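Side-chain contacts in proteasome accessory factor B/C (PafBC) (Paenarthrobacter aurescens, PDB 6SJ9), which probably regulates transcription in the bacterial DNA damage response, combining winged helix-turn-helix domains with WYL domains: residues N10-L13 and A14-T18; I143-G147 and Q148-D152. One frame throughout, in Å; residues are numbered along the deposited sequence.

Contact 1: residues N10-L13 and A14-T18; sequences NLLL and ALLNT. With K (potassium ion), chain C.
L11 and L15, one turn apart on helix 2-17, meet through their methyl ends, with CD1 of L11 lying 3.8 Å from CD1 of L15. The two side chains slant across one another. L11 turns its CG anti to the backbone N (chi1 175°), which swings its branched end along the helix toward L15. On the adjoining strip, L12 and L16 run side by side, pointing the same way; here CD1 of L12 and CD2 of L16 stand 4.1 Å apart. Leucine suits these places because its branched, flexible end can fill buried apolar space. A14 offers just a methyl group, which fits close against K30 of helix 24-31. Beneath the side chains run four i to i+4 backbone bonds, among them L15 N to L11 O at 3.1 Å and N17 N to L13 O at 2.9 Å. The position of this helix is consistent with the opening helix of an N-terminal winged helix-turn-helix domain, and its leucines form part of the apolar core: L11 packs on F46 and L53 of helix 39-55, L15 on L27 and I81. The side-chain amide of N17, the last helical residue, donates ND2 to OE1 of E471. Where the helix ends, the backbone carbonyls turn to a potassium ion, which L16 O binds at 2.6 Å and T18 O at 2.8 Å. The carbonyls of I81, K83 and S85 complete the five protein ligands, joining the helix end to the segment after strand 78-80. T18 leaves helical geometry, and its OG1 is hydrogen-bonded with G21 N.

Contact 2: residues I143-G147 and Q148-D152; sequences IKPAG and QAFDD
G147 O receives the backbone N-H of D151 in a short bond of 2.8 Å, with an angle of 164° at the hydrogen. A second bond of the same kind, 3.1 Å from F150 N to A146 O, makes the first turn of helix 147-159 and leaves A146 in the N-cap position. Alanine has no polar side chain with which to cap, so its part is played by the backbone carbonyl and by the methyl CB, 4.2 Å from CB of A149. P145, whose ring limits the backbone just before the helix, also lends an apolar surface: its CG comes obliquely to within 4.4 Å of CD2 of F150. The F150 ring is buried and leads away from the turn to meet W192 and W406 edge-to-face, an aromatic cluster suited to a large flat side chain. Along the helix, Q148 starts with CG anti to the backbone N (chi1 -173°) and then bends at chi2, bringing its amide round to D152. NE2 of Q148 reaches OD1 of D152 at 3.1 Å, from above the carboxylate plane. Aspartate suits both positions through its basic partners: D152 OD2 forms a salt bridge with R594, and D151 OD1 one with K386. A helix followed by a curled antiparallel sheet, here strands 163-168, 175-188, 191-198, 203-208 and the short 217-218, is consistent with the Sm fold of WYL domains.

How the contacts relate
Following the chain from its N terminus, contact 1 comes first, in the closing turns of helix 2-17, and is complete long before contact 2 begins. The two are in series: neither nests in nor crosses the other, and each is one continuous run that closes no long loop of its own. Contact 1 belongs to what is probably the N-terminal winged helix-turn-helix domain, whereas contact 2 lies where the loop after helix 95-118 passes into helix 147-159. Their centres are 44 Å apart, on opposite sides of the chain's centre. Both touch the later part of the chain, probably the PafC-like half, contact 1 toward helix 472-476 and contact 2 toward helix 378-389 and strand 404-407.

Contact 1: residues N10-L13 and A14-T18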
loop_
_atom_site.group_PDB
_atom_site.type_symbol
_atom_site.label_atom_id
_atom_site.label_comp_id
_atom_site.label_asym_id
_atom_site.label_seq_id
_atom_site.Cartn_x
_atom_site.Cartn_y
_atom_site.Cartn_z
ATOM N N ASN A 10 9.290 -22.696 -10.956
ATOM C CA ASN A 10 10.492 -23.503 -10.728
ATOM C C ASN A 10 11.360 -23.585 -11.986
ATOM O O ASN A 10 12.596 -23.526 -11.904
ATOM C CB ASN A 10 10.075 -24.921 -10.282
ATOM C CG ASN A 10 9.441 -24.952 -8.875
ATOM O OD1 ASN A 10 9.799 -24.176 -7.991
ATOM N ND2 ASN A 10 8.454 -25.822 -8.700
ATOM N N LEU A 11 10.733 -23.742 -13.166
ATOM C CA LEU A 11 11.514 -23.781 -14.402
ATOM C C LEU A 11 12.245 -22.462 -14.582
ATOM O O LEU A 11 13.447 -22.436 -14.845
ATOM C CB LEU A 11 10.613 -24.100 -15.611
ATOM C CG LEU A 11 11.248 -24.071 -17.014
ATOM C CD1 LEU A 11 12.407 -25.053 -17.086
ATOM C CD2 LEU A 11 10.242 -24.396 -18.100
ATOM N N LEU A 12 11.534 -21.351 -14.382
ATOM C CA LEU A 12 12.146 -20.042 -14.570
ATOM C C LEU A 12 13.341 -19.857 -13.633
ATOM O O LEU A 12 14.402 -19.380 -14.049
ATOM C CB LEU A 12 11.092 -18.944 -14.362
ATOM C CG LEU A 12 11.563 -17.497 -14.184
ATOM C CD1 LEU A 12 12.308 -17.007 -15.412
ATOM C CD2 LEU A 12 10.357 -16.543 -13.854
ATOM N N LEU A 13 13.212 -20.279 -12.382
ATOM C CA LEU A 13 14.328 -20.085 -11.448
ATOM C C LEU A 13 15.512 -20.980 -11.787
ATOM O O LEU A 13 16.652 -20.532 -11.737
ATOM C CB LEU A 13 13.878 -20.344 -10.014
ATOM C CG LEU A 13 12.885 -19.267 -9.607
ATOM C CD1 LEU A 13 12.288 -19.589 -8.282
ATOM C CD2 LEU A 13 13.608 -17.925 -9.570
ATOM N N ALA A 14 15.255 -22.223 -12.193
ATOM C CA ALA A 14 16.340 -23.137 -12.544
ATOM C C ALA A 14 17.151 -22.615 -13.720
ATOM O O ALA A 14 18.383 -22.748 -13.757
ATOM C CB ALA A 14 15.758 -24.518 -12.882
ATOM N N LEU A 15 16.472 -22.043 -14.715
ATOM C CA LEU A 15 17.197 -21.541 -15.868
ATOM C C LEU A 15 17.899 -20.234 -15.569
ATOM O O LEU A 15 18.976 -19.971 -16.130
ATOM C CB LEU A 15 16.220 -21.359 -17.031
ATOM C CG LEU A 15 15.469 -22.612 -17.461
ATOM C CD1 LEU A 15 14.543 -22.267 -18.599
ATOM C CD2 LEU A 15 16.471 -23.685 -17.862
ATOM N N LEU A 16 17.341 -19.445 -14.647
ATOM C CA LEU A 16 17.967 -18.194 -14.239
ATOM C C LEU A 16 19.231 -18.476 -13.449
ATOM O O LEU A 16 20.245 -17.780 -13.606
ATOM C CB LEU A 16 16.961 -17.379 -13.418
ATOM C CG LEU A 16 16.664 -15.917 -13.721
ATOM C CD1 LEU A 16 16.635 -15.557 -15.193
ATOM C CD2 LEU A 16 15.358 -15.484 -13.061
ATOM N N ASN A 17 19.190 -19.501 -12.594
ATOM C CA ASN A 17 20.322 -19.761 -11.711
ATOM C C ASN A 17 21.565 -20.154 -12.489
ATOM O O ASN A 17 22.658 -19.652 -12.209
ATOM C CB ASN A 17 19.946 -20.803 -10.671
ATOM C CG ASN A 17 19.037 -20.219 -9.641
ATOM O OD1 ASN A 17 19.113 -19.021 -9.368
ATOM N ND2 ASN A 17 18.137 -21.023 -9.096
ATOM N N THR A 18 21.432 -21.062 -13.452
ATOM C CA THR A 18 22.605 -21.605 -14.120
ATOM C C THR A 18 23.301 -20.542 -14.952
ATOM O O THR A 18 22.667 -19.833 -15.740
ATOM C CB THR A 18 22.244 -22.778 -15.025
ATOM O OG1 THR A 18 23.430 -23.216 -15.686
ATOM C CG2 THR A 18 21.220 -22.368 -16.105
HETATM K K K C . 21.380 -17.345 -15.906
#

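Contact 2: residues I143-G147 and Q148-D152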
loop_
_atom_site.group_PDB
_atom_site.type_symbol
_atom_site.label_atom_id
_atom_site.label_comp_id
_atom_site.label_asym_id
_atom_site.label_seq_id
_atom_site.Cartn_x
_atom_site.Cartn_y
_atom_site.Cartn_z
ATOM N N ILE A 143 2.071 9.226 0.549
ATOM C CA ILE A 143 1.582 10.488 0.043
ATOM C C ILE A 143 0.390 10.190 -0.824
ATOM O O ILE A 143 0.519 9.521 -1.848
ATOM C CB ILE A 143 2.628 11.253 -0.755
ATOM C CG1 ILE A 143 3.928 11.364 0.044
ATOM C CG2 ILE A 143 2.004 12.628 -1.144
ATOM C CD1 ILE A 143 3.885 12.261 1.213
ATOM N N LYS A 144 -0.785 10.617 -0.410
ATOM C CA LYS A 144 -1.949 10.279 -1.203
ATOM C C LYS A 144 -2.850 11.490 -1.261
ATOM O O LYS A 144 -2.725 12.391 -0.432
ATOM C CB LYS A 144 -2.624 9.043 -0.590
ATOM C CG LYS A 144 -3.279 9.291 0.709
ATOM C CD LYS A 144 -4.382 8.277 0.991
ATOM C CE LYS A 144 -4.102 7.598 2.324
ATOM N NZ LYS A 144 -3.584 6.181 2.256
ATOM N N PRO A 145 -3.717 11.583 -2.268
ATOM C CA PRO A 145 -4.665 12.700 -2.289
ATOM C C PRO A 145 -5.607 12.534 -1.110
ATOM O O PRO A 145 -5.953 11.413 -0.740
ATOM C CB PRO A 145 -5.388 12.534 -3.626
ATOM C CG PRO A 145 -5.331 11.047 -3.885
ATOM C CD PRO A 145 -3.931 10.653 -3.388
ATOM N N ALA A 146 -5.980 13.656 -0.511
ATOM C CA ALA A 146 -6.900 13.694 0.624
ATOM C C ALA A 146 -8.209 12.955 0.330
ATOM O O ALA A 146 -8.849 13.187 -0.700
ATOM C CB ALA A 146 -7.204 15.152 0.969
ATOM N N GLY A 147 -8.574 12.018 1.215
ATOM C CA GLY A 147 -9.824 11.294 1.030
ATOM C C GLY A 147 -11.041 12.213 0.963
ATOM O O GLY A 147 -11.970 11.962 0.191
ATOM N N GLN A 148 -11.046 13.287 1.770
ATOM C CA GLN A 148 -12.193 14.192 1.833
ATOM C C GLN A 148 -12.370 14.976 0.518
ATOM O O GLN A 148 -13.477 15.067 -0.019
ATOM C CB GLN A 148 -12.046 15.161 3.017
ATOM C CG GLN A 148 -13.327 15.977 3.180
ATOM C CD GLN A 148 -14.509 15.076 3.568
ATOM O OE1 GLN A 148 -14.404 14.251 4.495
ATOM N NE2 GLN A 148 -15.620 15.181 2.825
ATOM N N ALA A 149 -11.283 15.529 -0.016
ATOM C CA ALA A 149 -11.343 16.271 -1.277
ATOM C C ALA A 149 -11.789 15.369 -2.406
ATOM O O ALA A 149 -12.576 15.769 -3.293
ATOM C CB ALA A 149 -9.976 16.880 -1.595
ATOM N N PHE A 150 -11.322 14.130 -2.371
ATOM C CA PHE A 150 -11.800 13.156 -3.328
ATOM C C PHE A 150 -13.287 12.933 -3.168
ATOM O O PHE A 150 -14.019 12.877 -4.168
ATOM C CB PHE A 150 -11.061 11.840 -3.163
ATOM C CG PHE A 150 -10.761 11.179 -4.447
ATOM C CD1 PHE A 150 -11.664 10.327 -5.008
ATOM C CD2 PHE A 150 -9.555 11.420 -5.087
ATOM C CE1 PHE A 150 -11.395 9.730 -6.221
ATOM C CE2 PHE A 150 -9.250 10.825 -6.295
ATOM C CZ PHE A 150 -10.189 9.977 -6.863
ATOM N N ASP A 151 -13.732 12.654 -1.921
ATOM C CA ASP A 151 -15.155 12.449 -1.693
ATOM C C ASP A 151 -15.973 13.656 -2.155
ATOM O O ASP A 151 -17.077 13.484 -2.673
ATOM C CB ASP A 151 -15.472 12.158 -0.228
ATOM C CG ASP A 151 -14.920 10.774 0.266
ATOM O OD1 ASP A 151 -14.495 9.913 -0.548
ATOM O OD2 ASP A 151 -14.958 10.539 1.504
ATOM N N ASP A 152 -15.444 14.872 -1.981
ATOM C CA ASP A 152 -16.242 16.066 -2.276
ATOM C C ASP A 152 -16.401 16.278 -3.775
ATOM O O ASP A 152 -17.513 16.547 -4.252
ATOM C CB ASP A 152 -15.618 17.299 -1.626
ATOM C CG ASP A 152 -15.780 17.280 -0.143
ATOM O OD1 ASP A 152 -16.810 16.744 0.370
ATOM O OD2 ASP A 152 -14.917 17.872 0.507
#